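Local coordinates for protein ceramide very long chain fatty acid hydroxylase SCS7 (PDB 4ZR1) that hydroxylates very long chain fatty acids of ceramides, probably at C-2, with oxygen and electrons from cytochrome b5, and binds two zinc ions that likely form the catalytic centre, at residues R58-Q63 with T169-H174; F233-S238 with P242-L247. One frame throughout, in Å; residues are numbered along the deposited sequence.

Contact 1 comes first along the chain and closes before contact 2 opens; their centres lie about 27 Å apart, on opposite sides of the chain's centre, with nearest atoms about 8 Å from each other. The first joins helix 60-65, in the N-terminal part, inferred to be cytoplasmic, to helix 164-179, across 105 intervening residues. The second is local, a turn between helix 211-236, which holds the fourth transmembrane span, and helix 242-256. No helix is common to both, yet each carries a zinc ligand: His174 for one ion, His236 for the other. Helices 164-179 and 242-256 supply histidines to both ions, so both apolar contacts involve helices carrying ligands of what is likely one dimetal centre.

Contact 1: R58-Q63 with T169-H174; sequences RPLLMQ and THFLLH. With ZN (zinc ion), chain D; BOG (octyl beta-D-glucopyranoside), chain E.
With CG swung anti to the backbone N (chi1 -180°), Phe171 extends its ring toward helix 60-65, and Leu61, also with CG anti to N (chi1 -154°), brings CD1 round to the near rim of that ring. Leu61 CD1 lies 4.0 Å from Phe171 CD2, while Leu60 CD1 reaches the far end of the ring, 4.0 Å from Phe171 CZ. Both methyls approach obliquely, and the Leu60 side chain crosses that of Phe171 at about a right angle. Leu61 CD1 also meets Leu172 CD2 at 4.4 Å. Leu91, Tyr74 and Ile78 add to the packing round Phe171.

On helix 60-65, Gln63 NE2 bonds back to Pro59 O at 3.0 Å, above the carbonyl plane. Beyond Phe171, Leu173 O accepts a hydrogen bond of 2.6 Å from O4 of an octyl glucoside, and C3' of that glucoside lies 3.4 Å from Leu172 CD2. His174 NE2 binds zinc at 2.2 Å, with His150, His155, His178 and His254 completing the site. No hydrogen bond spans the two segments: dispersion and burial of apolar surface join the N-terminal region to the helix carrying this zinc ligand.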
loop_
_atom_site.group_PDB
_atom_site.type_symbol
_atom_site.label_atom_id
_atom_site.label_comp_id
_atom_site.label_asym_id
_atom_site.label_seq_id
_atom_site.Cartn_x
_atom_site.Cartn_y
_atom_site.Cartn_z
ATOM N N ARG A 58 -9.347 3.185 20.481
ATOM C CA ARG A 58 -10.679 3.561 20.035
ATOM C C ARG A 58 -10.724 3.498 18.514
ATOM O O ARG A 58 -9.700 3.722 17.870
ATOM C CB ARG A 58 -11.022 4.965 20.543
ATOM C CG ARG A 58 -11.070 5.119 22.058
ATOM C CD ARG A 58 -12.347 4.539 22.622
ATOM N NE ARG A 58 -12.609 5.001 23.976
ATOM C CZ ARG A 58 -12.715 4.208 25.039
ATOM N NH1 ARG A 58 -12.982 4.725 26.237
ATOM N NH2 ARG A 58 -12.576 2.903 24.906
ATOM N N PRO A 59 -11.902 3.193 17.935
ATOM C CA PRO A 59 -12.005 3.060 16.468
ATOM C C PRO A 59 -11.405 4.275 15.762
ATOM O O PRO A 59 -11.698 5.412 16.141
ATOM C CB PRO A 59 -13.518 2.958 16.218
ATOM C CG PRO A 59 -14.079 2.401 17.508
ATOM C CD PRO A 59 -13.192 2.963 18.617
ATOM N N LEU A 60 -10.560 4.021 14.766
ATOM C CA LEU A 60 -9.705 5.041 14.162
ATOM C C LEU A 60 -10.408 5.940 13.150
ATOM O O LEU A 60 -10.090 7.121 13.025
ATOM C CB LEU A 60 -8.501 4.368 13.489
ATOM C CG LEU A 60 -7.530 3.626 14.415
ATOM C CD1 LEU A 60 -6.507 2.842 13.619
ATOM C CD2 LEU A 60 -6.836 4.603 15.345
ATOM N N LEU A 61 -11.368 5.383 12.430
ATOM C CA LEU A 61 -11.979 6.095 11.316
ATOM C C LEU A 61 -12.835 7.309 11.732
ATOM O O LEU A 61 -12.681 8.392 11.171
ATOM C CB LEU A 61 -12.810 5.115 10.498
ATOM C CG LEU A 61 -13.028 5.430 9.032
ATOM C CD1 LEU A 61 -11.701 5.676 8.349
ATOM C CD2 LEU A 61 -13.726 4.247 8.418
ATOM N N MET A 62 -13.731 7.144 12.702
ATOM C CA MET A 62 -14.555 8.275 13.135
ATOM C C MET A 62 -13.670 9.315 13.793
ATOM O O MET A 62 -13.894 10.523 13.699
ATOM C CB MET A 62 -15.669 7.833 14.097
ATOM C CG MET A 62 -16.953 7.393 13.381
ATOM S SD MET A 62 -17.754 8.728 12.458
ATOM C CE MET A 62 -19.104 7.857 11.663
ATOM N N GLN A 63 -12.643 8.812 14.448
ATOM C CA GLN A 63 -11.664 9.618 15.140
ATOM C C GLN A 63 -10.963 10.563 14.139
ATOM O O GLN A 63 -10.539 11.659 14.491
ATOM C CB GLN A 63 -10.684 8.672 15.824
ATOM C CG GLN A 63 -10.108 9.113 17.107
ATOM C CD GLN A 63 -9.124 8.103 17.647
ATOM O OE1 GLN A 63 -8.053 8.465 18.120
ATOM N NE2 GLN A 63 -9.486 6.829 17.591
ATOM N N THR A 169 -10.018 9.095 3.269
ATOM C CA THR A 169 -9.820 8.444 1.977
ATOM C C THR A 169 -8.376 7.992 1.820
ATOM O O THR A 169 -8.100 6.869 1.397
ATOM C CB THR A 169 -10.171 9.384 0.811
ATOM O OG1 THR A 169 -11.502 9.890 0.983
ATOM C CG2 THR A 169 -10.064 8.648 -0.530
ATOM N N HIS A 170 -7.458 8.892 2.156
ATOM C CA HIS A 170 -6.034 8.598 2.138
ATOM C C HIS A 170 -5.722 7.417 3.057
ATOM O O HIS A 170 -5.090 6.442 2.653
ATOM C CB HIS A 170 -5.248 9.834 2.565
ATOM C CG HIS A 170 -3.769 9.626 2.604
ATOM N ND1 HIS A 170 -3.128 9.038 3.673
ATOM C CD2 HIS A 170 -2.803 9.929 1.705
ATOM C CE1 HIS A 170 -1.832 8.984 3.429
ATOM N NE2 HIS A 170 -1.607 9.518 2.241
ATOM N N PHE A 171 -6.184 7.524 4.296
ATOM C CA PHE A 171 -6.042 6.474 5.298
ATOM C C PHE A 171 -6.496 5.114 4.772
ATOM O O PHE A 171 -5.775 4.129 4.894
ATOM C CB PHE A 171 -6.837 6.857 6.548
ATOM C CG PHE A 171 -6.768 5.854 7.655
ATOM C CD1 PHE A 171 -5.668 5.807 8.491
ATOM C CD2 PHE A 171 -7.825 4.983 7.888
ATOM C CE1 PHE A 171 -5.611 4.888 9.529
ATOM C CE2 PHE A 171 -7.775 4.061 8.922
ATOM C CZ PHE A 171 -6.669 4.016 9.749
ATOM N N LEU A 172 -7.683 5.070 4.175
ATOM C CA LEU A 172 -8.214 3.824 3.626
ATOM C C LEU A 172 -7.415 3.277 2.433
ATOM O O LEU A 172 -7.377 2.066 2.213
ATOM C CB LEU A 172 -9.677 4.017 3.208
ATOM C CG LEU A 172 -10.724 4.115 4.315
ATOM C CD1 LEU A 172 -12.081 4.413 3.712
ATOM C CD2 LEU A 172 -10.786 2.836 5.164
ATOM N N LEU A 173 -6.783 4.157 1.657
ATOM C CA LEU A 173 -6.066 3.712 0.458
ATOM C C LEU A 173 -4.650 3.251 0.748
ATOM O O LEU A 173 -4.140 2.378 0.062
ATOM C CB LEU A 173 -6.026 4.822 -0.594
ATOM C CG LEU A 173 -7.378 5.146 -1.236
ATOM C CD1 LEU A 173 -7.216 6.132 -2.380
ATOM C CD2 LEU A 173 -8.070 3.877 -1.697
ATOM N N HIS A 174 -4.011 3.833 1.757
ATOM C CA HIS A 174 -2.605 3.544 2.004
ATOM C C HIS A 174 -2.085 4.047 3.363
ATOM O O HIS A 174 -1.177 3.452 3.943
ATOM C CB HIS A 174 -1.760 4.143 0.884
ATOM C CG HIS A 174 -0.381 3.580 0.807
ATOM N ND1 HIS A 174 -0.138 2.240 0.579
ATOM C CD2 HIS A 174 0.832 4.168 0.937
ATOM C CE1 HIS A 174 1.165 2.033 0.564
ATOM N NE2 HIS A 174 1.777 3.186 0.775
HETATM ZN ZN ZN D . 3.835 3.845 0.684
HETATM C C1 BOG E . -6.070 -0.748 2.500
HETATM O O1 BOG E . -7.002 -1.374 3.355
HETATM C C2 BOG E . -4.685 -1.226 2.866
HETATM O O2 BOG E . -4.384 -0.707 4.140
HETATM C C3 BOG E . -3.662 -0.669 1.901
HETATM O O3 BOG E . -2.390 -1.255 2.064
HETATM C C4 BOG E . -4.106 -0.819 0.477
HETATM O O4 BOG E . -3.223 -0.061 -0.315
HETATM C C5 BOG E . -5.502 -0.277 0.330
HETATM O O5 BOG E . -6.365 -1.035 1.151
HETATM C C6 BOG E . -5.865 -0.359 -1.145
HETATM O O6 BOG E . -7.250 -0.518 -1.356
HETATM C "C1'" BOG E . -7.973 -0.511 3.908
HETATM C "C2'" BOG E . -8.914 -1.265 4.825
HETATM C "C3'" BOG E . -10.237 -0.526 4.870
HETATM C "C4'" BOG E . -11.393 -1.410 4.441
HETATM C "C5'" BOG E . -12.431 -0.593 3.690
HETATM C "C6'" BOG E . -13.740 -1.344 3.642
HETATM C "C7'" BOG E . -14.720 -0.622 2.747
HETATM C "C8'" BOG E . -15.307 0.554 3.493
#

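Contact 2: F233-S238 with P242-L247; sequences FFLHHS and PFMRKL. With ZN (zinc ion), chain C; BOG (octyl beta-D-glucopyranoside), chain G; BOG (octyl beta-D-glucopyranoside), chain H; BOG (octyl beta-D-glucopyranoside), chain F.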
loop_
_atom_site.group_PDB
_atom_site.type_symbol
_atom_site.label_atom_id
_atom_site.label_comp_id
_atom_site.label_asym_id
_atom_site.label_seq_id
_atom_site.Cartn_x
_atom_site.Cartn_y
_atom_site.Cartn_z
ATOM N N PHE A 233 2.632 -8.274 0.543
ATOM C CA PHE A 233 2.393 -8.975 1.795
ATOM C C PHE A 233 3.653 -9.651 2.335
ATOM O O PHE A 233 4.034 -9.441 3.489
ATOM C CB PHE A 233 1.286 -10.022 1.642
ATOM C CG PHE A 233 0.853 -10.622 2.948
ATOM C CD1 PHE A 233 -0.091 -9.975 3.745
ATOM C CD2 PHE A 233 1.413 -11.810 3.408
ATOM C CE1 PHE A 233 -0.483 -10.516 4.962
ATOM C CE2 PHE A 233 1.020 -12.364 4.637
ATOM C CZ PHE A 233 0.079 -11.716 5.409
ATOM N N PHE A 234 4.310 -10.452 1.506
ATOM C CA PHE A 234 5.349 -11.330 2.026
ATOM C C PHE A 234 6.648 -10.573 2.248
ATOM O O PHE A 234 7.542 -11.047 2.949
ATOM C CB PHE A 234 5.531 -12.542 1.106
ATOM C CG PHE A 234 4.359 -13.491 1.149
ATOM C CD1 PHE A 234 4.031 -14.150 2.331
ATOM C CD2 PHE A 234 3.567 -13.700 0.033
ATOM C CE1 PHE A 234 2.941 -15.004 2.394
ATOM C CE2 PHE A 234 2.475 -14.554 0.087
ATOM C CZ PHE A 234 2.163 -15.207 1.266
ATOM N N LEU A 235 6.725 -9.369 1.702
ATOM C CA LEU A 235 7.809 -8.464 2.043
ATOM C C LEU A 235 7.752 -8.058 3.521
ATOM O O LEU A 235 8.786 -7.873 4.156
ATOM C CB LEU A 235 7.765 -7.220 1.162
ATOM C CG LEU A 235 8.168 -7.363 -0.300
ATOM C CD1 LEU A 235 8.260 -5.973 -0.909
ATOM C CD2 LEU A 235 9.496 -8.101 -0.429
ATOM N N HIS A 236 6.547 -7.918 4.065
ATOM C CA HIS A 236 6.381 -7.533 5.469
ATOM C C HIS A 236 6.394 -8.728 6.415
ATOM O O HIS A 236 6.993 -8.674 7.492
ATOM C CB HIS A 236 5.066 -6.768 5.675
ATOM C CG HIS A 236 5.105 -5.360 5.182
ATOM N ND1 HIS A 236 5.643 -4.332 5.920
ATOM C CD2 HIS A 236 4.670 -4.810 4.023
ATOM C CE1 HIS A 236 5.547 -3.207 5.234
ATOM N NE2 HIS A 236 4.958 -3.468 4.082
ATOM N N HIS A 237 5.724 -9.801 6.010
ATOM C CA HIS A 237 5.417 -10.886 6.926
ATOM C C HIS A 237 6.121 -12.211 6.628
ATOM O O HIS A 237 5.545 -13.285 6.817
ATOM C CB HIS A 237 3.901 -11.090 6.952
ATOM C CG HIS A 237 3.159 -9.937 7.550
ATOM N ND1 HIS A 237 2.341 -9.109 6.813
ATOM C CD2 HIS A 237 3.137 -9.455 8.817
ATOM C CE1 HIS A 237 1.830 -8.181 7.602
ATOM N NE2 HIS A 237 2.298 -8.369 8.824
ATOM N N SER A 238 7.375 -12.149 6.199
ATOM C CA SER A 238 8.059 -13.372 5.801
ATOM C C SER A 238 9.567 -13.244 5.637
ATOM O O SER A 238 10.059 -12.251 5.102
ATOM C CB SER A 238 7.469 -13.883 4.487
ATOM O OG SER A 238 8.287 -14.899 3.945
ATOM N N PRO A 242 16.614 -15.808 -0.544
ATOM C CA PRO A 242 17.691 -14.819 -0.679
ATOM C C PRO A 242 17.522 -13.799 -1.810
ATOM O O PRO A 242 17.840 -12.625 -1.609
ATOM C CB PRO A 242 18.914 -15.694 -0.936
ATOM C CG PRO A 242 18.620 -16.933 -0.168
ATOM C CD PRO A 242 17.145 -17.162 -0.305
ATOM N N PHE A 243 17.036 -14.224 -2.970
ATOM C CA PHE A 243 17.008 -13.325 -4.117
ATOM C C PHE A 243 15.991 -12.188 -3.931
ATOM O O PHE A 243 16.131 -11.124 -4.533
ATOM C CB PHE A 243 16.738 -14.106 -5.415
ATOM C CG PHE A 243 15.350 -14.665 -5.528
ATOM C CD1 PHE A 243 15.021 -15.870 -4.927
ATOM C CD2 PHE A 243 14.378 -14.000 -6.265
ATOM C CE1 PHE A 243 13.738 -16.393 -5.039
ATOM C CE2 PHE A 243 13.093 -14.516 -6.382
ATOM C CZ PHE A 243 12.775 -15.716 -5.769
ATOM N N MET A 244 14.995 -12.398 -3.075
ATOM C CA MET A 244 14.014 -11.351 -2.772
ATOM C C MET A 244 14.362 -10.584 -1.506
ATOM O O MET A 244 13.769 -9.550 -1.214
ATOM C CB MET A 244 12.606 -11.942 -2.631
ATOM C CG MET A 244 11.880 -12.123 -3.951
ATOM S SD MET A 244 10.313 -12.984 -3.757
ATOM C CE MET A 244 9.359 -11.783 -2.845
ATOM N N ARG A 245 15.336 -11.100 -0.769
ATOM C CA ARG A 245 15.678 -10.595 0.555
ATOM C C ARG A 245 16.089 -9.117 0.539
ATOM O O ARG A 245 15.856 -8.391 1.500
ATOM C CB ARG A 245 16.793 -11.462 1.143
ATOM C CG ARG A 245 16.857 -11.485 2.646
ATOM C CD ARG A 245 17.585 -12.729 3.152
ATOM N NE ARG A 245 16.879 -13.970 2.839
ATOM C CZ ARG A 245 17.277 -15.172 3.250
ATOM N NH1 ARG A 245 16.584 -16.258 2.933
ATOM N NH2 ARG A 245 18.373 -15.292 3.987
ATOM N N LYS A 246 16.681 -8.675 -0.563
ATOM C CA LYS A 246 17.124 -7.292 -0.707
ATOM C C LYS A 246 16.016 -6.382 -1.212
ATOM O O LYS A 246 16.086 -5.162 -1.064
ATOM C CB LYS A 246 18.333 -7.215 -1.641
ATOM C CG LYS A 246 19.652 -7.247 -0.893
ATOM C CD LYS A 246 20.776 -7.907 -1.682
ATOM C CE LYS A 246 21.538 -8.878 -0.777
ATOM N NZ LYS A 246 22.595 -9.623 -1.513
ATOM N N LEU A 247 14.993 -6.976 -1.817
ATOM C CA LEU A 247 13.810 -6.222 -2.196
ATOM C C LEU A 247 13.024 -5.917 -0.914
ATOM O O LEU A 247 12.393 -4.864 -0.775
ATOM C CB LEU A 247 12.968 -7.007 -3.200
ATOM C CG LEU A 247 11.716 -6.346 -3.784
ATOM C CD1 LEU A 247 12.063 -5.153 -4.666
ATOM C CD2 LEU A 247 10.910 -7.368 -4.561
HETATM ZN ZN ZN C . 4.314 -1.982 2.762
HETATM C C1 BOG G . 7.377 -18.217 1.975
HETATM O O1 BOG G . 6.867 -17.105 1.278
HETATM C C2 BOG G . 7.802 -17.772 3.355
HETATM O O2 BOG G . 8.840 -16.833 3.223
HETATM C C3 BOG G . 8.308 -18.944 4.163
HETATM O O3 BOG G . 8.474 -18.540 5.502
HETATM C C4 BOG G . 7.331 -20.095 4.082
HETATM O O4 BOG G . 7.933 -21.248 4.621
HETATM C C5 BOG G . 6.990 -20.348 2.632
HETATM O O5 BOG G . 6.378 -19.201 2.095
HETATM C C6 BOG G . 6.063 -21.539 2.511
HETATM O O6 BOG G . 5.226 -21.614 3.644
HETATM C "C1'" BOG G . 7.615 -16.696 0.156
HETATM C "C2'" BOG G . 6.686 -15.988 -0.807
HETATM C "C3'" BOG G . 7.464 -15.383 -1.954
HETATM C "C4'" BOG G . 6.579 -15.308 -3.180
HETATM C "C5'" BOG G . 5.513 -14.252 -2.993
HETATM C "C6'" BOG G . 5.470 -13.380 -4.230
HETATM C "C7'" BOG G . 4.563 -13.992 -5.277
HETATM C "C8'" BOG G . 4.447 -13.027 -6.434
HETATM C C1 BOG H . 1.948 -19.701 3.855
HETATM O O1 BOG H . 2.627 -20.161 2.709
HETATM C C2 BOG H . 1.733 -20.825 4.848
HETATM O O2 BOG H . 0.994 -21.866 4.247
HETATM C C3 BOG H . 0.960 -20.300 6.040
HETATM O O3 BOG H . 0.926 -21.270 7.061
HETATM C C4 BOG H . 1.606 -19.036 6.565
HETATM O O4 BOG H . 0.762 -18.456 7.536
HETATM C C5 BOG H . 1.859 -18.066 5.426
HETATM O O5 BOG H . 2.688 -18.672 4.463
HETATM C C6 BOG H . 2.538 -16.814 5.941
HETATM O O6 BOG H . 1.583 -15.795 6.120
HETATM C "C1'" BOG H . 2.978 -19.137 1.805
HETATM C "C2'" BOG H . 2.386 -19.412 0.438
HETATM C "C3'" BOG H . 2.870 -18.356 -0.537
HETATM C "C4'" BOG H . 1.985 -18.320 -1.767
HETATM C "C5'" BOG H . 1.933 -16.898 -2.287
HETATM C "C6'" BOG H . 1.854 -16.871 -3.799
HETATM C "C7'" BOG H . 0.406 -16.835 -4.248
HETATM C "C8'" BOG H . 0.352 -16.452 -5.714
HETATM C C1 BOG F . 13.721 -8.988 -9.957
HETATM O O1 BOG F . 12.340 -9.002 -10.214
HETATM C C2 BOG F . 14.031 -9.878 -8.759
HETATM O O2 BOG F . 13.507 -9.349 -7.551
HETATM C C3 BOG F . 15.527 -10.021 -8.585
HETATM O O3 BOG F . 15.793 -11.082 -7.696
HETATM C C4 BOG F . 16.238 -10.267 -9.899
HETATM O O4 BOG F . 17.619 -10.054 -9.710
HETATM C C5 BOG F . 15.741 -9.334 -10.987
HETATM O O5 BOG F . 14.351 -9.466 -11.123
HETATM C C6 BOG F . 16.370 -9.719 -12.313
HETATM O O6 BOG F . 17.517 -8.935 -12.575
HETATM C "C1'" BOG F . 11.912 -8.181 -11.279
HETATM C "C2'" BOG F . 10.419 -8.382 -11.430
HETATM C "C3'" BOG F . 9.773 -7.277 -12.232
HETATM C "C4'" BOG F . 8.447 -7.774 -12.777
HETATM C "C5'" BOG F . 7.562 -8.221 -11.629
HETATM C "C6'" BOG F . 6.495 -9.168 -12.140
HETATM C "C7'" BOG F . 5.274 -9.103 -11.250
HETATM C "C8'" BOG F . 4.674 -7.718 -11.316
#
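Leu235 CD2 is the methyl that joins the two segments, in the short connection between two consecutive helices of the fatty acid hydroxylase domain, where helix 211-236 ends and helix 242-256 begins. It lies 4.4 Å from Leu247 CG and at the same separation from Met244 CE, so one branch of Leu235 meets two residues three positions apart on the facing helix. The bend of Met244 at chi3 (68°) turns its methyl off the extended line of the chain. No hydrogen bond crosses between the segments; the 141 Å² buried between them comes from apolar packing, which Cys231 extends by touching both Met244 and Leu247.

Next to this apolar contact, Phe234 turns its ring away from helix 242-256 and into detergent. Its CE2 comes within 3.4 Å of C5' of one octyl glucoside, and its CD2 within 3.6 Å of C5' of another, both approaching obliquely. Phe233 CD2 sits 3.6 Å above the face of the Phe234 ring opposite the one over which O1 of the second glucoside lies, offset toward the rim. An alanine in place of Phe234 is likely to deprive both alkyl chains of their aromatic wall and Phe233 of the ring it packs against. Bound alkyl chains here are consistent with a position at the membrane boundary, where the fourth transmembrane span gives way to cytoplasmic chain.

Further out, Leu235 also touches His251, which shares a zinc ion with His232, His236, His177 and His255. The packing of Leu235 therefore adjoins the metal site directly, and the turn brings ligands from both helices to one ion. At the end of helix 211-236, Phe233 O accepts from both His236 N and His237 N, and His236 NE2 binds the zinc at 2.1 Å.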